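Local coordinates for endoglucanase FnCel5A (Fervidobacterium nodosum, PDB 3NCO), which probably hydrolyses internal beta-1,4-glucosidic bonds of cellulose, at residues V97-H103 with L137-N143; I49-F55 with W309-T315; N180-Y184 with S201-E206. All blocks are in the same frame, centred on the assembly; numbering follows the deposited sequence.

In the fold
FnCel5A folds as a closed barrel of eight parallel strands ringed by helices. Interaction 2 joins residues far apart in sequence, 49-55 and 309-315; interaction 1 and then interaction 3 follow each other within that span. Interaction 1 pairs strands 97-101 and 137-140; interaction 3 sets a loop after strand 174-177 against strand 198-204 of the same sheet. Their centres lie about 16 Å apart, and they touch where Asn143 ND2 meets His203 CE1 at 3.2 Å, at the C-terminal ends of the barrel strands, where family 5 enzymes carry their active site. Interaction 2, centred about 22 and 24 Å from interactions 1 and 3, joins helix 44-53 to the C-terminal helix 313-318.

Interaction 1. Residues V97-H103 with L137-N143; sequences VVIINCH and LFFEIFN
Strands 97-101 and 137-140 run side by side in parallel, their axes 4.7 Å apart at closest and 26° off a common direction. Val98 pairs with Leu137, Ile99 with Phe138 and Ile100 with Phe139 (CA-CA 4.8, 4.7 and 5.3 Å). The ladder is Phe138 N to Val98 O at 2.8 Å, Ile100 N to Phe138 O at 3.1 Å, then weak bonds from Glu140 N to Ile100 O at 2.9 Å and Cys102 N to Glu140 O at 3.4 Å. Ile141 turns to helical angles (-50/-51), after which Asn143 N reaches Cys102 O at 2.9 Å. Side chains alternate. On the helix-facing side, Leu137 (t, p) sets CD1 3.9 Å from Val98 CG1 and 4.0 Å from Ile100 CG2, while Ile100 (p) puts CG1 4.0 Å from Phe139 CD1; helices 78-93 and 112-130 cover this face. The other face, with Ile99, Asn101, Phe138 and Glu140, lines the barrel interior. Val97 CG1 makes a CH-pi contact with the Phe138 ring, 4.1 Å from its centroid, and extended Glu140 (t, t) holds OE1 3.4 Å from Asn101 CB while salt-bridging Arg59. Asn143 OD1 lies over the His103 ring, 3.0 Å from NE2, without a hydrogen bond. These are neighbouring strands of a TIM barrel, leading into the Asn143-Glu144-Pro145 motif that in family 5 relatives carries the acid/base glutamate.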
loop_
_atom_site.group_PDB
_atom_site.type_symbol
_atom_site.label_atom_id
_atom_site.label_comp_id
_atom_site.label_asym_id
_atom_site.label_seq_id
_atom_site.Cartn_x
_atom_site.Cartn_y
_atom_site.Cartn_z
ATOM N N VAL A 97 -5.023 -7.628 10.106
ATOM C CA VAL A 97 -5.876 -6.681 9.407
ATOM C C VAL A 97 -5.431 -6.798 7.952
ATOM O O VAL A 97 -4.223 -7.031 7.684
ATOM C CB VAL A 97 -5.658 -5.268 9.984
ATOM C CG1 VAL A 97 -6.190 -4.181 9.055
ATOM C CG2 VAL A 97 -6.414 -5.191 11.315
ATOM N N VAL A 98 -6.389 -6.682 7.018
ATOM C CA VAL A 98 -6.046 -6.943 5.627
ATOM C C VAL A 98 -6.501 -5.742 4.807
ATOM O O VAL A 98 -7.661 -5.294 4.982
ATOM C CB VAL A 98 -6.753 -8.214 5.110
ATOM C CG1 VAL A 98 -6.373 -8.455 3.659
ATOM C CG2 VAL A 98 -6.409 -9.410 6.047
ATOM N N ILE A 99 -5.598 -5.247 3.933
ATOM C CA ILE A 99 -5.918 -4.135 3.033
ATOM C C ILE A 99 -5.862 -4.735 1.628
ATOM O O ILE A 99 -4.837 -5.296 1.250
ATOM C CB ILE A 99 -4.881 -2.994 3.172
ATOM C CG1 ILE A 99 -4.931 -2.258 4.540
ATOM C CG2 ILE A 99 -5.140 -1.923 2.103
ATOM C CD1 ILE A 99 -3.657 -1.548 4.897
ATOM N N ILE A 100 -6.981 -4.676 0.882
ATOM C CA ILE A 100 -6.945 -5.131 -0.524
ATOM C C ILE A 100 -7.143 -3.878 -1.408
ATOM O O ILE A 100 -8.014 -3.039 -1.089
ATOM C CB ILE A 100 -8.018 -6.249 -0.832
ATOM C CG1 ILE A 100 -9.475 -5.705 -0.681
ATOM C CG2 ILE A 100 -7.740 -7.630 -0.055
ATOM C CD1 ILE A 100 -10.539 -6.810 -1.058
ATOM N N ASN A 101 -6.382 -3.787 -2.503
ATOM C CA ASN A 101 -6.322 -2.534 -3.287
ATOM C C ASN A 101 -6.658 -2.945 -4.753
ATOM O O ASN A 101 -6.904 -4.107 -5.067
ATOM C CB ASN A 101 -4.948 -1.759 -3.135
ATOM C CG ASN A 101 -3.787 -2.352 -3.966
ATOM O OD1 ASN A 101 -3.972 -3.337 -4.718
ATOM N ND2 ASN A 101 -2.561 -1.773 -3.812
ATOM N N CYS A 102 -6.632 -1.962 -5.667
ATOM C CA CYS A 102 -6.390 -2.265 -7.063
ATOM C C CYS A 102 -5.057 -1.607 -7.440
ATOM O O CYS A 102 -4.763 -0.490 -7.011
ATOM C CB CYS A 102 -7.535 -1.678 -7.875
ATOM S SG CYS A 102 -7.505 -2.074 -9.675
ATOM N N HIS A 103 -4.272 -2.297 -8.260
ATOM C CA HIS A 103 -2.848 -2.010 -8.445
ATOM C C HIS A 103 -2.506 -2.315 -9.912
ATOM O O HIS A 103 -3.095 -3.212 -10.565
ATOM C CB HIS A 103 -2.071 -2.945 -7.537
ATOM C CG HIS A 103 -0.764 -2.439 -6.999
ATOM N ND1 HIS A 103 0.429 -2.415 -7.695
ATOM C CD2 HIS A 103 -0.457 -2.076 -5.742
ATOM C CE1 HIS A 103 1.419 -2.073 -6.873
ATOM N NE2 HIS A 103 0.897 -1.829 -5.694
ATOM N N LEU A 137 -11.094 -6.132 7.434
ATOM C CA LEU A 137 -10.777 -5.964 5.997
ATOM C C LEU A 137 -11.058 -4.509 5.582
ATOM O O LEU A 137 -12.213 -4.057 5.674
ATOM C CB LEU A 137 -11.641 -6.870 5.118
ATOM C CG LEU A 137 -11.463 -6.705 3.599
ATOM C CD1 LEU A 137 -10.043 -7.153 3.123
ATOM C CD2 LEU A 137 -12.574 -7.473 2.867
ATOM N N PHE A 138 -10.021 -3.865 5.041
ATOM C CA PHE A 138 -10.102 -2.479 4.512
ATOM C C PHE A 138 -9.980 -2.479 2.988
ATOM O O PHE A 138 -9.262 -3.341 2.442
ATOM C CB PHE A 138 -8.916 -1.634 5.033
ATOM C CG PHE A 138 -8.891 -1.440 6.526
ATOM C CD1 PHE A 138 -9.890 -1.893 7.343
ATOM C CD2 PHE A 138 -7.854 -0.701 7.093
ATOM C CE1 PHE A 138 -9.794 -1.744 8.757
ATOM C CE2 PHE A 138 -7.768 -0.507 8.475
ATOM C CZ PHE A 138 -8.732 -1.051 9.319
ATOM N N PHE A 139 -10.654 -1.532 2.305
ATOM C CA PHE A 139 -10.479 -1.405 0.856
ATOM C C PHE A 139 -9.519 -0.261 0.546
ATOM O O PHE A 139 -9.383 0.658 1.364
ATOM C CB PHE A 139 -11.802 -1.037 0.188
ATOM C CG PHE A 139 -12.848 -2.116 0.287
ATOM C CD1 PHE A 139 -12.445 -3.418 0.604
ATOM C CD2 PHE A 139 -14.219 -1.851 0.001
ATOM C CE1 PHE A 139 -13.349 -4.442 0.711
ATOM C CE2 PHE A 139 -15.173 -2.885 0.070
ATOM C CZ PHE A 139 -14.742 -4.201 0.405
ATOM N N GLU A 140 -8.865 -0.291 -0.619
ATOM C CA GLU A 140 -7.960 0.775 -1.018
ATOM C C GLU A 140 -8.148 1.024 -2.512
ATOM O O GLU A 140 -7.710 0.200 -3.301
ATOM C CB GLU A 140 -6.523 0.351 -0.728
ATOM C CG GLU A 140 -5.536 1.457 -1.186
ATOM C CD GLU A 140 -4.066 1.149 -0.956
ATOM O OE1 GLU A 140 -3.768 0.021 -0.508
ATOM O OE2 GLU A 140 -3.228 2.006 -1.236
ATOM N N ILE A 141 -8.848 2.105 -2.875
ATOM C CA ILE A 141 -9.355 2.284 -4.239
ATOM C C ILE A 141 -8.334 2.072 -5.351
ATOM O O ILE A 141 -8.574 1.294 -6.286
ATOM C CB ILE A 141 -9.980 3.668 -4.405
ATOM C CG1 ILE A 141 -11.256 3.660 -3.560
ATOM C CG2 ILE A 141 -10.427 3.901 -5.882
ATOM C CD1 ILE A 141 -11.867 5.076 -3.378
ATOM N N PHE A 142 -7.175 2.736 -5.229
ATOM C CA PHE A 142 -6.146 2.606 -6.265
ATOM C C PHE A 142 -4.758 2.924 -5.738
ATOM O O PHE A 142 -4.571 3.876 -4.979
ATOM C CB PHE A 142 -6.474 3.438 -7.512
ATOM C CG PHE A 142 -5.647 3.083 -8.704
ATOM C CD1 PHE A 142 -5.689 1.789 -9.273
ATOM C CD2 PHE A 142 -4.769 4.027 -9.225
ATOM C CE1 PHE A 142 -4.856 1.465 -10.359
ATOM C CE2 PHE A 142 -3.972 3.733 -10.333
ATOM C CZ PHE A 142 -4.006 2.465 -10.897
ATOM N N ASN A 143 -3.783 2.150 -6.199
ATOM C CA ASN A 143 -2.385 2.361 -5.833
ATOM C C ASN A 143 -1.746 3.430 -6.704
ATOM O O ASN A 143 -1.738 3.346 -7.921
ATOM C CB ASN A 143 -1.662 1.040 -6.092
ATOM C CG ASN A 143 -0.189 1.115 -5.805
ATOM O OD1 ASN A 143 0.653 1.021 -6.727
ATOM N ND2 ASN A 143 0.122 1.331 -4.606
#

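Interaction 2. Residues I49-F55 with W309-T315; sequences IIKERGF and WIEPLTT
Residues 49-53 form the last turn of helix 44-53, ended by a Schellman motif in which Gly54 takes positive phi (115/8); here a CB would be jammed against the preceding carbonyl. Residues 309-311 are extended, with a cis peptide before Pro312, the N-cap of helix 313-318. Backbones stay well apart, the nearest CA pair being Arg53 and Trp309 at 8.6 Å, and side chains fill the gap. The Trp309 indole (chi1 m, chi2 93°) is the main bump. It slots between Ile49, Ile50, Arg53 and Phe55: its CZ2 is 3.7 Å from Ile49 CG2, its CH2 3.6 Å from Phe55 CE2, and Arg53 CG rests over one face, 3.8 Å from the five-membered ring centroid. A water joins Trp309 NE1 (3.0 Å) to Ile49 O (2.9 Å). Beyond the indole, Arg53 (t, p, t) reaches across to salt-bridge Glu311, NH2 to OE2 2.7 Å, passing Thr314, whose CG2 lies 3.6 Å from Arg53 NE. Glu311 OE1 in turn accepts from Thr315 OG1 at 2.7 Å. Arg53 NH1 also meets the C-terminal carboxylate of Lys320. Such packing of the C-terminal helix on the helix after the first strand belongs to the outer layer of a (beta/alpha)8 barrel.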
loop_
_atom_site.group_PDB
_atom_site.type_symbol
_atom_site.label_atom_id
_atom_site.label_comp_id
_atom_site.label_asym_id
_atom_site.label_seq_id
_atom_site.Cartn_x
_atom_site.Cartn_y
_atom_site.Cartn_z
ATOM N N ILE A 49 3.186 -17.054 9.124
ATOM C CA ILE A 49 4.577 -16.549 9.294
ATOM C C ILE A 49 4.624 -15.059 9.620
ATOM O O ILE A 49 5.298 -14.602 10.541
ATOM C CB ILE A 49 5.376 -16.910 8.032
ATOM C CG1 ILE A 49 5.594 -18.432 8.003
ATOM C CG2 ILE A 49 6.712 -16.194 7.938
ATOM C CD1 ILE A 49 5.981 -18.985 6.649
ATOM N N ILE A 50 3.898 -14.300 8.826
ATOM C CA ILE A 50 3.799 -12.872 9.071
ATOM C C ILE A 50 3.249 -12.538 10.462
ATOM O O ILE A 50 3.771 -11.669 11.173
ATOM C CB ILE A 50 2.938 -12.210 7.930
ATOM C CG1 ILE A 50 3.701 -12.299 6.580
ATOM C CG2 ILE A 50 2.575 -10.709 8.261
ATOM C CD1 ILE A 50 2.863 -11.890 5.366
ATOM N N LYS A 51 2.165 -13.208 10.836
ATOM C CA LYS A 51 1.545 -12.907 12.136
ATOM C C LYS A 51 2.502 -13.317 13.242
ATOM O O LYS A 51 2.712 -12.531 14.167
ATOM C CB LYS A 51 0.212 -13.639 12.293
ATOM C CG LYS A 51 -0.506 -13.405 13.692
ATOM C CD LYS A 51 -0.968 -11.960 13.843
ATOM C CE LYS A 51 -1.686 -11.714 15.204
ATOM N NZ LYS A 51 -2.298 -10.353 15.189
ATOM N N GLU A 52 3.105 -14.520 13.136
ATOM C CA GLU A 52 4.024 -14.992 14.206
ATOM C C GLU A 52 5.158 -14.010 14.440
ATOM O O GLU A 52 5.651 -13.857 15.591
ATOM C CB GLU A 52 4.665 -16.374 13.911
ATOM C CG GLU A 52 3.715 -17.477 13.638
ATOM C CD GLU A 52 4.391 -18.816 13.248
ATOM O OE1 GLU A 52 4.255 -19.768 14.072
ATOM O OE2 GLU A 52 5.015 -18.942 12.128
ATOM N N ARG A 53 5.637 -13.392 13.365
ATOM C CA ARG A 53 6.766 -12.460 13.499
ATOM C C ARG A 53 6.371 -11.189 14.232
ATOM O O ARG A 53 7.242 -10.513 14.828
ATOM C CB ARG A 53 7.406 -12.163 12.134
ATOM C CG ARG A 53 8.622 -11.239 12.193
ATOM C CD ARG A 53 9.769 -11.848 13.068
ATOM N NE ARG A 53 10.952 -10.986 13.137
ATOM C CZ ARG A 53 11.068 -9.956 13.982
ATOM N NH1 ARG A 53 10.075 -9.675 14.831
ATOM N NH2 ARG A 53 12.171 -9.194 13.979
ATOM N N GLY A 54 5.067 -10.885 14.207
ATOM C CA GLY A 54 4.528 -9.805 15.018
ATOM C C GLY A 54 3.964 -8.629 14.221
ATOM O O GLY A 54 3.609 -7.616 14.803
ATOM N N PHE A 55 3.858 -8.778 12.888
ATOM C CA PHE A 55 3.153 -7.764 12.074
ATOM C C PHE A 55 1.663 -7.747 12.449
ATOM O O PHE A 55 1.128 -8.791 12.872
ATOM C CB PHE A 55 3.331 -8.060 10.572
ATOM C CG PHE A 55 4.750 -7.833 10.108
ATOM C CD1 PHE A 55 5.197 -6.550 9.841
ATOM C CD2 PHE A 55 5.643 -8.893 9.990
ATOM C CE1 PHE A 55 6.515 -6.303 9.414
ATOM C CE2 PHE A 55 6.974 -8.682 9.638
ATOM C CZ PHE A 55 7.411 -7.377 9.301
ATOM N N TRP A 309 13.563 -14.891 8.470
ATOM C CA TRP A 309 13.604 -13.433 8.296
ATOM C C TRP A 309 15.040 -12.887 8.232
ATOM O O TRP A 309 15.928 -13.374 8.947
ATOM C CB TRP A 309 12.876 -12.759 9.450
ATOM C CG TRP A 309 11.412 -13.111 9.499
ATOM C CD1 TRP A 309 10.828 -14.136 10.224
ATOM C CD2 TRP A 309 10.352 -12.444 8.818
ATOM N NE1 TRP A 309 9.462 -14.134 10.001
ATOM C CE2 TRP A 309 9.149 -13.109 9.151
ATOM C CE3 TRP A 309 10.300 -11.342 7.960
ATOM C CZ2 TRP A 309 7.903 -12.710 8.638
ATOM C CZ3 TRP A 309 9.070 -10.958 7.431
ATOM C CH2 TRP A 309 7.883 -11.621 7.795
ATOM N N ILE A 310 15.262 -11.934 7.333
ATOM C CA ILE A 310 16.522 -11.231 7.233
ATOM C C ILE A 310 16.575 -10.274 8.405
ATOM O O ILE A 310 15.660 -9.470 8.613
ATOM C CB ILE A 310 16.629 -10.466 5.887
ATOM C CG1 ILE A 310 16.549 -11.475 4.728
ATOM C CG2 ILE A 310 17.944 -9.634 5.798
ATOM C CD1 ILE A 310 16.100 -10.833 3.411
ATOM N N GLU A 311 17.634 -10.407 9.203
ATOM C CA GLU A 311 17.791 -9.601 10.405
ATOM C C GLU A 311 19.156 -8.918 10.370
ATOM O O GLU A 311 20.134 -9.507 9.895
ATOM C CB GLU A 311 17.740 -10.493 11.664
ATOM C CG GLU A 311 16.376 -11.085 11.980
ATOM C CD GLU A 311 15.315 -10.054 12.372
ATOM O OE1 GLU A 311 15.654 -8.862 12.518
ATOM O OE2 GLU A 311 14.137 -10.448 12.541
ATOM N N PRO A 312 19.242 -7.703 10.932
ATOM C CA PRO A 312 18.174 -6.945 11.607
ATOM C C PRO A 312 17.249 -6.101 10.720
ATOM O O PRO A 312 16.466 -5.297 11.258
ATOM C CB PRO A 312 18.963 -6.030 12.558
ATOM C CG PRO A 312 20.232 -5.755 11.809
ATOM C CD PRO A 312 20.539 -7.004 11.013
ATOM N N LEU A 313 17.312 -6.283 9.398
ATOM C CA LEU A 313 16.401 -5.525 8.532
ATOM C C LEU A 313 14.945 -5.662 8.979
ATOM O O LEU A 313 14.208 -4.663 8.972
ATOM C CB LEU A 313 16.519 -5.923 7.058
ATOM C CG LEU A 313 15.723 -5.045 6.071
ATOM C CD1 LEU A 313 16.223 -3.610 6.127
ATOM C CD2 LEU A 313 15.893 -5.632 4.667
ATOM N N THR A 314 14.525 -6.888 9.313
ATOM C CA THR A 314 13.110 -7.111 9.688
ATOM C C THR A 314 12.774 -6.341 10.935
ATOM O O THR A 314 11.722 -5.702 11.025
ATOM C CB THR A 314 12.773 -8.622 9.807
ATOM O OG1 THR A 314 12.974 -9.233 8.522
ATOM C CG2 THR A 314 11.331 -8.851 10.276
ATOM N N THR A 315 13.689 -6.404 11.900
ATOM C CA THR A 315 13.504 -5.618 13.139
ATOM C C THR A 315 13.460 -4.107 12.847
ATOM O O THR A 315 12.688 -3.364 13.465
ATOM C CB THR A 315 14.590 -5.991 14.171
ATOM O OG1 THR A 315 14.499 -7.403 14.429
ATOM C CG2 THR A 315 14.402 -5.212 15.471
HETATM O O HOH W 1 7.614 -15.921 11.580
#

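Interaction 3. Residues N180-Y184 with S201-E206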
loop_
_atom_site.group_PDB
_atom_site.type_symbol
_atom_site.label_atom_id
_atom_site.label_comp_id
_atom_site.label_asym_id
_atom_site.label_seq_id
_atom_site.Cartn_x
_atom_site.Cartn_y
_atom_site.Cartn_z
ATOM N N ASN A 180 0.240 11.493 -7.985
ATOM C CA ASN A 180 1.646 11.590 -8.421
ATOM C C ASN A 180 2.537 10.551 -7.734
ATOM O O ASN A 180 3.538 10.860 -7.068
ATOM C CB ASN A 180 2.194 13.004 -8.242
ATOM C CG ASN A 180 3.158 13.385 -9.347
ATOM O OD1 ASN A 180 2.791 14.086 -10.296
ATOM N ND2 ASN A 180 4.405 12.931 -9.226
ATOM N N TRP A 181 2.152 9.297 -7.936
ATOM C CA TRP A 181 2.884 8.148 -7.353
ATOM C C TRP A 181 2.827 8.099 -5.829
ATOM O O TRP A 181 3.655 7.383 -5.214
ATOM C CB TRP A 181 4.361 8.159 -7.775
ATOM C CG TRP A 181 4.529 8.249 -9.198
ATOM C CD1 TRP A 181 5.014 9.328 -9.927
ATOM C CD2 TRP A 181 4.241 7.234 -10.128
ATOM N NE1 TRP A 181 5.036 9.016 -11.249
ATOM C CE2 TRP A 181 4.575 7.738 -11.411
ATOM C CE3 TRP A 181 3.764 5.941 -10.017
ATOM C CZ2 TRP A 181 4.415 6.993 -12.565
ATOM C CZ3 TRP A 181 3.593 5.189 -11.178
ATOM C CH2 TRP A 181 3.937 5.713 -12.429
ATOM N N SER A 182 1.925 8.879 -5.215
ATOM C CA SER A 182 1.795 8.874 -3.751
ATOM C C SER A 182 3.063 9.439 -3.045
ATOM O O SER A 182 3.325 9.180 -1.862
ATOM C CB SER A 182 1.277 7.476 -3.289
ATOM O OG SER A 182 0.092 7.179 -4.078
ATOM N N ASN A 183 3.762 10.303 -3.768
ATOM C CA ASN A 183 4.928 10.973 -3.192
ATOM C C ASN A 183 4.452 12.010 -2.153
ATOM O O ASN A 183 3.427 12.700 -2.366
ATOM C CB ASN A 183 5.718 11.640 -4.309
ATOM C CG ASN A 183 6.879 12.487 -3.782
ATOM O OD1 ASN A 183 6.685 13.624 -3.340
ATOM N ND2 ASN A 183 8.078 11.926 -3.836
ATOM N N TYR A 184 5.150 12.044 -1.015
ATOM C CA TYR A 184 4.733 12.812 0.174
ATOM C C TYR A 184 4.381 14.256 -0.180
ATOM O O TYR A 184 3.447 14.813 0.402
ATOM C CB TYR A 184 5.835 12.767 1.281
ATOM C CG TYR A 184 6.913 13.758 0.971
ATOM C CD1 TYR A 184 6.829 15.066 1.456
ATOM C CD2 TYR A 184 7.950 13.433 0.097
ATOM C CE1 TYR A 184 7.760 16.019 1.108
ATOM C CE2 TYR A 184 8.909 14.421 -0.288
ATOM C CZ TYR A 184 8.792 15.706 0.253
ATOM O OH TYR A 184 9.685 16.687 -0.132
ATOM N N SER A 201 -3.262 7.691 2.306
ATOM C CA SER A 201 -1.972 6.999 2.299
ATOM C C SER A 201 -0.940 7.618 1.361
ATOM O O SER A 201 -1.274 7.976 0.247
ATOM C CB SER A 201 -2.216 5.543 1.906
ATOM O OG SER A 201 -0.998 4.850 1.849
ATOM N N PHE A 202 0.321 7.680 1.820
ATOM C CA PHE A 202 1.439 8.077 0.910
ATOM C C PHE A 202 2.480 6.987 0.957
ATOM O O PHE A 202 2.371 6.106 1.810
ATOM C CB PHE A 202 2.059 9.452 1.246
ATOM C CG PHE A 202 2.946 9.467 2.494
ATOM C CD1 PHE A 202 4.316 9.686 2.389
ATOM C CD2 PHE A 202 2.377 9.317 3.781
ATOM C CE1 PHE A 202 5.134 9.736 3.574
ATOM C CE2 PHE A 202 3.176 9.345 4.934
ATOM C CZ PHE A 202 4.532 9.553 4.821
ATOM N N HIS A 203 3.368 6.984 -0.019
ATOM C CA HIS A 203 4.462 6.037 -0.060
ATOM C C HIS A 203 5.764 6.783 0.059
ATOM O O HIS A 203 5.861 7.924 -0.404
ATOM C CB HIS A 203 4.446 5.308 -1.375
ATOM C CG HIS A 203 3.214 4.485 -1.558
ATOM N ND1 HIS A 203 2.943 3.823 -2.724
ATOM C CD2 HIS A 203 2.204 4.214 -0.705
ATOM C CE1 HIS A 203 1.804 3.158 -2.587
ATOM N NE2 HIS A 203 1.334 3.384 -1.365
ATOM N N TYR A 204 6.753 6.161 0.691
ATOM C CA TYR A 204 7.991 6.854 0.979
ATOM C C TYR A 204 9.203 6.066 0.522
ATOM O O TYR A 204 9.478 4.980 1.038
ATOM C CB TYR A 204 8.158 7.214 2.464
ATOM C CG TYR A 204 9.212 8.299 2.653
ATOM C CD1 TYR A 204 8.963 9.615 2.264
ATOM C CD2 TYR A 204 10.458 7.994 3.232
ATOM C CE1 TYR A 204 9.966 10.591 2.431
ATOM C CE2 TYR A 204 11.441 8.936 3.406
ATOM C CZ TYR A 204 11.187 10.230 3.011
ATOM O OH TYR A 204 12.128 11.190 3.201
ATOM N N TYR A 205 9.932 6.666 -0.424
ATOM C CA TYR A 205 11.158 6.081 -0.967
ATOM C C TYR A 205 12.293 7.108 -1.154
ATOM O O TYR A 205 13.224 6.878 -1.937
ATOM C CB TYR A 205 10.829 5.493 -2.331
ATOM C CG TYR A 205 9.950 4.264 -2.242
ATOM C CD1 TYR A 205 10.471 3.051 -1.826
ATOM C CD2 TYR A 205 8.576 4.305 -2.645
ATOM C CE1 TYR A 205 9.706 1.910 -1.789
ATOM C CE2 TYR A 205 7.801 3.145 -2.616
ATOM C CZ TYR A 205 8.359 1.950 -2.191
ATOM O OH TYR A 205 7.630 0.790 -2.178
ATOM N N GLU A 206 12.242 8.215 -0.415
ATOM C CA GLU A 206 13.337 9.195 -0.466
ATOM C C GLU A 206 14.461 8.810 0.455
ATOM O O GLU A 206 14.199 8.294 1.556
ATOM C CB GLU A 206 12.829 10.570 -0.077
ATOM C CG GLU A 206 11.637 10.966 -0.980
ATOM C CD GLU A 206 11.996 10.829 -2.450
ATOM O OE1 GLU A 206 13.107 11.228 -2.871
ATOM O OE2 GLU A 206 11.206 10.267 -3.226
HETATM O O HOH W 2 5.971 7.599 -3.723
HETATM O O HOH W 3 7.142 10.080 -0.656
#
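One direct hydrogen bond ties the backbones: His203 N donates to Ser182 O at 2.9 Å. Ser182 is the last of three residues at positive phi (180-182), and the direction from Trp181 to Tyr184 lies 83° from that of 201-206. One water donates to Trp181 O (2.8 Å) and, weakly, to His203 O (3.3 Å); another accepts from Tyr184 N (2.8 Å) and donates to His203 O (2.5 Å). Among ring contacts, Ser182 CB lies over the His203 imidazole in a CH-pi contact, 4.1 Å from its centroid, and Tyr184 CD2 approaches the edge of the Tyr204 ring, 4.2 Å from CE1. Apolar packing adds Tyr184 CB against Phe202 CD1 at 3.6 Å. His203 ND1 is hydrogen-bonded to Glu144 and the His203 side chain also touches Glu260, consistent with a place in the active site. Tyr184 stacks on His241 of helix 232-252, while Phe202 packs between Val245 of that helix and strand 256-261, next in the barrel.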